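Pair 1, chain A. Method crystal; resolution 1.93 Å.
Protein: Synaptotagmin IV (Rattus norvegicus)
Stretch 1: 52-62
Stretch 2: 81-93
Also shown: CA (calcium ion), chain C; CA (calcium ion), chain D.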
# COMPACT_ATOMS: atom_id res chain seq x y z
N ASP A 52 15.26 -10.55 14.55
CA ASP A 52 15.17 -10.52 13.09
C ASP A 52 13.76 -10.90 12.74
O ASP A 52 13.52 -12.08 12.44
CB ASP A 52 16.14 -11.56 12.51
CG ASP A 52 17.55 -11.32 12.97
OD1 ASP A 52 18.06 -10.21 12.74
OD2 ASP A 52 18.23 -12.16 13.58
N PRO A 53 12.80 -9.96 12.86
CA PRO A 53 11.39 -10.31 12.76
C PRO A 53 10.84 -10.65 11.38
O PRO A 53 11.26 -10.06 10.39
CB PRO A 53 10.65 -9.08 13.33
CG PRO A 53 11.65 -7.92 13.12
CD PRO A 53 13.01 -8.53 13.20
N TYR A 54 9.92 -11.60 11.34
CA TYR A 54 9.02 -11.78 10.19
C TYR A 54 7.65 -12.07 10.77
O TYR A 54 7.51 -12.30 11.98
CB TYR A 54 9.47 -12.92 9.27
CG TYR A 54 9.49 -14.30 9.88
CD1 TYR A 54 10.52 -14.71 10.74
CD2 TYR A 54 8.48 -15.22 9.57
CE1 TYR A 54 10.54 -16.00 11.28
CE2 TYR A 54 8.47 -16.52 10.12
CZ TYR A 54 9.48 -16.88 10.97
OH TYR A 54 9.46 -18.14 11.48
N VAL A 55 6.63 -12.07 9.92
CA VAL A 55 5.30 -12.29 10.42
C VAL A 55 4.65 -13.42 9.64
O VAL A 55 4.66 -13.44 8.38
CB VAL A 55 4.43 -10.99 10.26
CG1 VAL A 55 2.99 -11.26 10.74
CG2 VAL A 55 5.10 -9.86 11.02
N LYS A 56 4.05 -14.34 10.38
CA LYS A 56 3.30 -15.43 9.81
C LYS A 56 1.84 -15.13 10.04
O LYS A 56 1.46 -14.67 11.12
CB LYS A 56 3.66 -16.72 10.56
CG LYS A 56 2.94 -17.91 10.00
CD LYS A 56 3.84 -19.09 10.01
CE LYS A 56 3.12 -20.30 9.49
NZ LYS A 56 3.95 -21.45 9.84
N VAL A 57 1.02 -15.40 9.02
CA VAL A 57 -0.39 -15.09 9.05
C VAL A 57 -1.16 -16.41 8.78
O VAL A 57 -1.02 -17.01 7.71
CB VAL A 57 -0.79 -14.02 8.00
CG1 VAL A 57 -2.29 -13.61 8.18
CG2 VAL A 57 0.12 -12.75 8.09
N ASN A 58 -1.97 -16.85 9.74
CA ASN A 58 -2.77 -18.08 9.58
C ASN A 58 -4.23 -17.69 9.47
O ASN A 58 -4.68 -16.86 10.24
CB ASN A 58 -2.56 -19.02 10.79
CG ASN A 58 -1.16 -19.60 10.84
OD1 ASN A 58 -0.61 -19.96 9.80
ND2 ASN A 58 -0.56 -19.70 12.05
N LEU A 59 -4.98 -18.33 8.57
CA LEU A 59 -6.41 -18.07 8.41
C LEU A 59 -7.15 -19.31 8.87
O LEU A 59 -6.79 -20.42 8.46
CB LEU A 59 -6.70 -17.85 6.92
CG LEU A 59 -8.15 -17.48 6.59
CD1 LEU A 59 -8.42 -16.05 6.98
CD2 LEU A 59 -8.43 -17.68 5.11
N TYR A 60 -8.16 -19.12 9.73
CA TYR A 60 -8.91 -20.25 10.33
C TYR A 60 -10.35 -20.13 9.91
O TYR A 60 -10.91 -19.02 9.95
CB TYR A 60 -8.88 -20.17 11.84
CG TYR A 60 -7.48 -20.44 12.36
CD1 TYR A 60 -7.04 -21.77 12.53
CD2 TYR A 60 -6.60 -19.39 12.64
CE1 TYR A 60 -5.73 -22.07 12.98
CE2 TYR A 60 -5.31 -19.67 13.12
CZ TYR A 60 -4.88 -21.01 13.27
OH TYR A 60 -3.58 -21.27 13.73
N HIS A 61 -10.95 -21.26 9.55
CA HIS A 61 -12.42 -21.36 9.44
C HIS A 61 -12.93 -22.23 10.59
O HIS A 61 -12.67 -23.43 10.63
CB HIS A 61 -12.75 -21.98 8.09
CG HIS A 61 -14.22 -21.99 7.78
ND1 HIS A 61 -14.75 -22.68 6.71
CD2 HIS A 61 -15.27 -21.39 8.40
CE1 HIS A 61 -16.06 -22.51 6.68
NE2 HIS A 61 -16.40 -21.73 7.70
N ALA A 62 -13.59 -21.60 11.54
CA ALA A 62 -13.85 -22.21 12.84
C ALA A 62 -12.46 -22.53 13.44
O ALA A 62 -11.64 -21.61 13.67
CB ALA A 62 -14.74 -23.46 12.68
N VAL A 81 9.51 -2.41 8.71
CA VAL A 81 8.48 -2.15 7.72
C VAL A 81 8.40 -3.40 6.84
O VAL A 81 9.41 -3.82 6.24
CB VAL A 81 8.82 -0.90 6.89
CG1 VAL A 81 7.72 -0.60 5.88
CG2 VAL A 81 9.01 0.31 7.82
N PHE A 82 7.23 -4.06 6.82
CA PHE A 82 7.07 -5.27 6.01
C PHE A 82 6.37 -4.94 4.69
O PHE A 82 6.82 -5.41 3.65
CB PHE A 82 6.26 -6.34 6.75
CG PHE A 82 6.94 -6.82 7.99
CD1 PHE A 82 8.02 -7.69 7.91
CD2 PHE A 82 6.51 -6.37 9.24
CE1 PHE A 82 8.67 -8.13 9.08
CE2 PHE A 82 7.17 -6.81 10.43
CZ PHE A 82 8.25 -7.67 10.34
N ASN A 83 5.28 -4.19 4.76
CA ASN A 83 4.45 -3.83 3.59
C ASN A 83 4.13 -5.03 2.70
O ASN A 83 4.51 -5.05 1.50
CB ASN A 83 5.12 -2.74 2.74
CG ASN A 83 5.16 -1.39 3.44
OD1 ASN A 83 4.41 -1.17 4.39
ND2 ASN A 83 6.05 -0.49 2.98
N GLU A 84 3.53 -6.07 3.27
CA GLU A 84 3.30 -7.28 2.46
C GLU A 84 1.81 -7.47 2.39
O GLU A 84 1.20 -7.68 3.43
CB GLU A 84 3.99 -8.53 3.09
CG GLU A 84 5.49 -8.42 2.82
CD GLU A 84 6.15 -9.73 2.52
OE1 GLU A 84 5.48 -10.60 1.90
OE2 GLU A 84 7.35 -9.84 2.85
N LEU A 85 1.25 -7.43 1.18
CA LEU A 85 -0.18 -7.70 0.99
C LEU A 85 -0.38 -9.17 0.60
O LEU A 85 0.34 -9.72 -0.30
CB LEU A 85 -0.79 -6.76 -0.04
CG LEU A 85 -2.31 -6.86 -0.34
CD1 LEU A 85 -2.79 -5.43 -0.77
CD2 LEU A 85 -2.62 -7.91 -1.42
N PHE A 86 -1.37 -9.79 1.26
CA PHE A 86 -1.78 -11.15 0.93
C PHE A 86 -3.25 -11.18 0.60
O PHE A 86 -4.05 -10.39 1.16
CB PHE A 86 -1.56 -12.09 2.12
CG PHE A 86 -0.11 -12.08 2.62
CD1 PHE A 86 0.90 -12.69 1.88
CD2 PHE A 86 0.20 -11.49 3.86
CE1 PHE A 86 2.25 -12.70 2.34
CE2 PHE A 86 1.58 -11.49 4.33
CZ PHE A 86 2.56 -12.08 3.55
N VAL A 87 -3.59 -12.11 -0.27
CA VAL A 87 -5.00 -12.30 -0.65
C VAL A 87 -5.44 -13.69 -0.16
O VAL A 87 -4.83 -14.71 -0.54
CB VAL A 87 -5.19 -12.17 -2.20
CG1 VAL A 87 -6.64 -12.46 -2.66
CG2 VAL A 87 -4.79 -10.81 -2.63
N PHE A 88 -6.52 -13.73 0.65
CA PHE A 88 -7.09 -15.02 1.12
C PHE A 88 -8.41 -15.28 0.45
O PHE A 88 -9.24 -14.40 0.36
CB PHE A 88 -7.34 -15.00 2.61
CG PHE A 88 -6.10 -15.06 3.42
CD1 PHE A 88 -5.38 -16.26 3.54
CD2 PHE A 88 -5.66 -13.94 4.13
CE1 PHE A 88 -4.23 -16.34 4.34
CE2 PHE A 88 -4.50 -14.00 4.92
CZ PHE A 88 -3.78 -15.23 5.02
N ASP A 89 -8.60 -16.50 -0.02
CA ASP A 89 -9.95 -17.00 -0.41
C ASP A 89 -10.80 -17.35 0.82
O ASP A 89 -10.31 -17.98 1.75
CB ASP A 89 -9.78 -18.28 -1.24
CG ASP A 89 -9.16 -18.00 -2.60
OD1 ASP A 89 -9.48 -16.97 -3.23
OD2 ASP A 89 -8.34 -18.78 -3.14
N ILE A 90 -12.05 -16.93 0.85
CA ILE A 90 -12.92 -17.20 1.97
C ILE A 90 -13.90 -18.23 1.42
O ILE A 90 -14.60 -17.95 0.45
CB ILE A 90 -13.65 -15.89 2.47
CG1 ILE A 90 -12.64 -14.83 2.90
CG2 ILE A 90 -14.67 -16.20 3.57
CD1 ILE A 90 -11.68 -15.25 4.07
N PRO A 91 -13.91 -19.43 2.00
CA PRO A 91 -14.73 -20.52 1.45
C PRO A 91 -16.18 -20.49 1.90
O PRO A 91 -16.88 -21.47 1.73
CB PRO A 91 -14.04 -21.78 1.99
CG PRO A 91 -13.49 -21.34 3.34
CD PRO A 91 -13.12 -19.86 3.18
N CYS A 92 -16.62 -19.41 2.52
CA CYS A 92 -18.01 -19.33 2.99
C CYS A 92 -18.52 -17.95 2.64
O CYS A 92 -17.77 -17.11 2.15
CB CYS A 92 -18.08 -19.59 4.50
SG CYS A 92 -16.73 -18.84 5.47
N GLU A 93 -19.81 -17.73 2.91
CA GLU A 93 -20.49 -16.53 2.45
C GLU A 93 -20.33 -15.32 3.36
O GLU A 93 -20.81 -14.23 3.04
CB GLU A 93 -21.98 -16.84 2.18
CG GLU A 93 -22.20 -17.60 0.87
CD GLU A 93 -21.24 -17.16 -0.26
OE1 GLU A 93 -21.44 -16.06 -0.84
OE2 GLU A 93 -20.27 -17.92 -0.55
CA CA C . 17.49 -13.71 15.39
CA CA D . -22.31 -12.49 2.05
O HOH W 1 19.96 -13.70 16.59
O HOH W 2 -22.83 -11.99 4.00
O HOH W 3 -20.26 -12.54 0.97

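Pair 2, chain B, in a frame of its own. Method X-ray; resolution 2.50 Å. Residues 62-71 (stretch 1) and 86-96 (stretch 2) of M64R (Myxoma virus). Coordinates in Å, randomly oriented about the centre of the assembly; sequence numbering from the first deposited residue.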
# COMPACT_ATOMS: atom_id res chain seq x y z
N GLU B 62 -11.02 5.10 -15.88
CA GLU B 62 -10.13 3.95 -15.77
C GLU B 62 -9.29 4.07 -14.50
O GLU B 62 -9.04 5.17 -14.01
CB GLU B 62 -9.23 3.83 -17.00
CG GLU B 62 -8.48 5.10 -17.34
CD GLU B 62 -7.54 4.93 -18.52
OE1 GLU B 62 -7.50 3.81 -19.09
OE2 GLU B 62 -6.85 5.90 -18.88
N ALA B 63 -8.86 2.93 -13.97
CA ALA B 63 -8.03 2.91 -12.78
C ALA B 63 -6.55 2.98 -13.14
O ALA B 63 -6.06 2.17 -13.93
CB ALA B 63 -8.31 1.67 -11.95
N LYS B 64 -5.85 3.96 -12.57
CA LYS B 64 -4.42 4.12 -12.79
C LYS B 64 -3.66 2.89 -12.28
O LYS B 64 -4.16 2.17 -11.42
CB LYS B 64 -3.91 5.38 -12.09
CG LYS B 64 -4.72 6.63 -12.39
CD LYS B 64 -4.13 7.85 -11.69
CE LYS B 64 -5.07 9.04 -11.77
NZ LYS B 64 -4.56 10.21 -11.00
N PRO B 65 -2.45 2.64 -12.82
CA PRO B 65 -1.67 1.53 -12.27
C PRO B 65 -1.04 1.90 -10.93
O PRO B 65 -0.93 3.08 -10.61
CB PRO B 65 -0.59 1.30 -13.33
CG PRO B 65 -0.99 2.13 -14.52
CD PRO B 65 -1.80 3.26 -13.98
N ILE B 66 -0.65 0.90 -10.15
CA ILE B 66 0.14 1.14 -8.95
C ILE B 66 1.61 0.91 -9.25
O ILE B 66 1.98 -0.15 -9.75
CB ILE B 66 -0.28 0.23 -7.77
CG1 ILE B 66 -1.75 0.46 -7.40
CG2 ILE B 66 0.62 0.48 -6.57
CD1 ILE B 66 -2.18 -0.26 -6.15
N HIS B 67 2.44 1.90 -8.97
CA HIS B 67 3.87 1.77 -9.16
C HIS B 67 4.59 1.75 -7.82
O HIS B 67 4.00 2.06 -6.78
CB HIS B 67 4.41 2.90 -10.04
CG HIS B 67 3.74 2.98 -11.38
ND1 HIS B 67 2.91 4.03 -11.73
CD2 HIS B 67 3.77 2.15 -12.45
CE1 HIS B 67 2.46 3.84 -12.96
NE2 HIS B 67 2.97 2.70 -13.42
N MET B 68 5.87 1.39 -7.84
CA MET B 68 6.64 1.32 -6.61
C MET B 68 8.13 1.54 -6.85
O MET B 68 8.70 1.07 -7.84
CB MET B 68 6.42 -0.03 -5.92
CG MET B 68 7.32 -0.28 -4.72
SD MET B 68 7.41 -2.02 -4.26
CE MET B 68 8.48 -1.94 -2.84
N ARG B 69 8.77 2.27 -5.93
CA ARG B 69 10.21 2.39 -5.91
C ARG B 69 10.77 1.97 -4.56
O ARG B 69 10.33 2.47 -3.52
CB ARG B 69 10.65 3.82 -6.23
CG ARG B 69 10.39 4.24 -7.66
CD ARG B 69 11.20 5.48 -8.01
NE ARG B 69 10.94 5.93 -9.37
CZ ARG B 69 11.68 5.61 -10.42
NH1 ARG B 69 12.74 4.83 -10.27
NH2 ARG B 69 11.37 6.07 -11.63
N LEU B 70 11.72 1.05 -4.58
CA LEU B 70 12.43 0.65 -3.37
C LEU B 70 13.81 1.28 -3.36
O LEU B 70 14.66 0.95 -4.19
CB LEU B 70 12.54 -0.88 -3.28
CG LEU B 70 13.24 -1.40 -2.02
CD1 LEU B 70 12.40 -1.11 -0.78
CD2 LEU B 70 13.53 -2.89 -2.14
N ASN B 71 14.03 2.20 -2.42
CA ASN B 71 15.28 2.94 -2.32
C ASN B 71 15.65 3.63 -3.63
O ASN B 71 16.82 3.67 -4.01
CB ASN B 71 16.42 2.02 -1.87
CG ASN B 71 16.19 1.45 -0.48
OD1 ASN B 71 15.57 2.08 0.38
ND2 ASN B 71 16.69 0.24 -0.25
N SER B 86 -12.38 -5.97 -7.18
CA SER B 86 -11.05 -5.76 -6.63
C SER B 86 -9.92 -6.07 -7.61
O SER B 86 -10.01 -7.00 -8.41
CB SER B 86 -10.86 -6.62 -5.37
OG SER B 86 -11.79 -6.26 -4.37
N LEU B 87 -8.87 -5.26 -7.54
CA LEU B 87 -7.62 -5.53 -8.24
C LEU B 87 -6.59 -5.98 -7.21
O LEU B 87 -6.39 -5.30 -6.20
CB LEU B 87 -7.13 -4.30 -9.00
CG LEU B 87 -8.08 -3.68 -10.03
CD1 LEU B 87 -7.54 -2.35 -10.53
CD2 LEU B 87 -8.31 -4.63 -11.20
N ILE B 88 -5.94 -7.11 -7.46
CA ILE B 88 -5.04 -7.68 -6.48
C ILE B 88 -3.59 -7.69 -6.96
O ILE B 88 -3.22 -8.46 -7.85
CB ILE B 88 -5.46 -9.12 -6.11
CG1 ILE B 88 -6.88 -9.12 -5.56
CG2 ILE B 88 -4.49 -9.72 -5.10
CD1 ILE B 88 -7.49 -10.49 -5.41
N TYR B 89 -2.77 -6.83 -6.36
CA TYR B 89 -1.35 -6.76 -6.68
C TYR B 89 -0.53 -7.56 -5.68
O TYR B 89 -0.88 -7.67 -4.51
CB TYR B 89 -0.87 -5.30 -6.69
CG TYR B 89 -1.47 -4.42 -7.76
CD1 TYR B 89 -2.69 -3.78 -7.56
CD2 TYR B 89 -0.81 -4.21 -8.96
CE1 TYR B 89 -3.23 -2.97 -8.54
CE2 TYR B 89 -1.35 -3.40 -9.94
CZ TYR B 89 -2.56 -2.78 -9.72
OH TYR B 89 -3.10 -1.97 -10.70
N LYS B 90 0.58 -8.12 -6.16
CA LYS B 90 1.52 -8.82 -5.29
C LYS B 90 2.95 -8.52 -5.71
O LYS B 90 3.32 -8.75 -6.86
CB LYS B 90 1.27 -10.33 -5.30
CG LYS B 90 2.24 -11.12 -4.43
CD LYS B 90 1.89 -12.60 -4.38
CE LYS B 90 2.88 -13.38 -3.53
NZ LYS B 90 2.51 -14.82 -3.41
N VAL B 91 3.75 -8.00 -4.79
CA VAL B 91 5.14 -7.72 -5.08
C VAL B 91 6.04 -8.27 -3.97
O VAL B 91 5.70 -8.23 -2.79
CB VAL B 91 5.39 -6.19 -5.27
CG1 VAL B 91 5.08 -5.42 -4.01
CG2 VAL B 91 6.82 -5.93 -5.73
N VAL B 92 7.18 -8.82 -4.38
CA VAL B 92 8.16 -9.34 -3.44
C VAL B 92 9.50 -8.65 -3.65
O VAL B 92 10.04 -8.65 -4.75
CB VAL B 92 8.33 -10.87 -3.59
CG1 VAL B 92 9.46 -11.37 -2.71
CG2 VAL B 92 7.02 -11.59 -3.25
N ILE B 93 10.02 -8.05 -2.58
CA ILE B 93 11.31 -7.39 -2.65
C ILE B 93 12.33 -8.13 -1.80
O ILE B 93 11.97 -8.84 -0.86
CB ILE B 93 11.23 -5.93 -2.18
CG1 ILE B 93 10.77 -5.86 -0.72
CG2 ILE B 93 10.30 -5.13 -3.07
CD1 ILE B 93 10.75 -4.47 -0.14
N TYR B 94 13.60 -7.97 -2.15
CA TYR B 94 14.68 -8.55 -1.36
C TYR B 94 15.52 -7.44 -0.74
O TYR B 94 16.07 -6.60 -1.45
CB TYR B 94 15.55 -9.46 -2.22
CG TYR B 94 16.78 -9.96 -1.50
CD1 TYR B 94 16.70 -11.04 -0.62
CD2 TYR B 94 18.01 -9.36 -1.69
CE1 TYR B 94 17.82 -11.49 0.05
CE2 TYR B 94 19.13 -9.81 -1.03
CZ TYR B 94 19.03 -10.88 -0.16
OH TYR B 94 20.15 -11.33 0.50
N VAL B 95 15.62 -7.45 0.59
CA VAL B 95 16.38 -6.42 1.29
C VAL B 95 17.48 -7.03 2.16
O VAL B 95 17.33 -8.13 2.69
CB VAL B 95 15.46 -5.55 2.17
CG1 VAL B 95 14.56 -4.68 1.30
CG2 VAL B 95 14.64 -6.42 3.11
N GLU B 96 18.58 -6.29 2.29
CA GLU B 96 19.70 -6.73 3.11
C GLU B 96 19.88 -5.79 4.30
O GLU B 96 20.51 -6.14 5.29
CB GLU B 96 20.98 -6.78 2.27
CG GLU B 96 20.97 -7.87 1.22
CD GLU B 96 22.26 -7.93 0.41
OE1 GLU B 96 22.86 -6.87 0.17
OE2 GLU B 96 22.66 -9.05 0.03

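In both pairs two strands run in roughly the same direction and pack through their side chains, with no hydrogen bond between them. The strand axes approach to 8.9 Å in pair 1 and 9.9 Å in pair 2, and their N-to-C directions differ by 31° and 7°. Such spacing is too wide for backbone pairing and leaves room for a layer of apolar side chains. Fourteen central residues superpose with an RMSD of 0.8 Å.

The alternation of a strand sets the pattern. A:Val55, A:Val57 and A:Leu59 point toward the partner strand, as do their equivalents B:Ile66, B:Met68 and B:Leu70. Between them, A:Lys56 and its match B:His67 point away, which suits polar groups.

A close likeness lies at A:Leu59 and B:Leu70, both with chi1 t and chi2 p, their side-chain centres 0.3 Å apart. Each touches two residues of the partner stretch, one pointing toward it (A:Phe88, B:Ile93) and the next but one set sideways (A:Ile90, B:Val95). A:Leu59 CD2 lies 3.7 Å from A:Phe88 CD1 and 4.2 Å from A:Ile90 CD1; B:Leu70 CD2 lies 3.8 Å from B:Ile93 CD1 and 4.0 Å from B:Val95 CG1. Where pair 1 has the flat ring of A:Phe88, with A:Leu59 CB over one face, pair 2 has the branched B:Ile93.

One step back, bulk is exchanged between the strands. In pair 1 the short A:Val57 meets two large rings: its CG2 is 4.2 Å from A:Phe86 CE2, and its CG1 is 3.9 Å from A:Phe88 CZ, at the ring's edge. Pair 2 has small B:Val91 at the place of A:Phe86, and the long, flexible B:Met68 at that of A:Val57. Extended with all three chi angles t, B:Met68 brings SD to 4.1 Å from B:Val91 CG1 and CE to 3.7 Å from B:Ile93 CG2.

At A:Val55 and B:Ile66 both proteins place an aliphatic group over an aromatic face, but the rings come from different positions. A:Val55 CG2 sits 4.1 Å from the centroid of the A:Phe82 ring, whereas B:Ile66 CG1 sits 4.3 Å from that of B:Tyr89, which superposes on A:Glu84. A:Glu84 makes no contact with the first stretch; its carboxylate oxygens are hydrogen-bonded elsewhere in the structure. A flat ring suits this place because its face offers a broad surface to aliphatic carbons.

Pair 1 continues to A:His61, where A:Cys92 SG lies over one face of the imidazole, 4.0 Å from the ring centroid, a sulfur-aromatic contact.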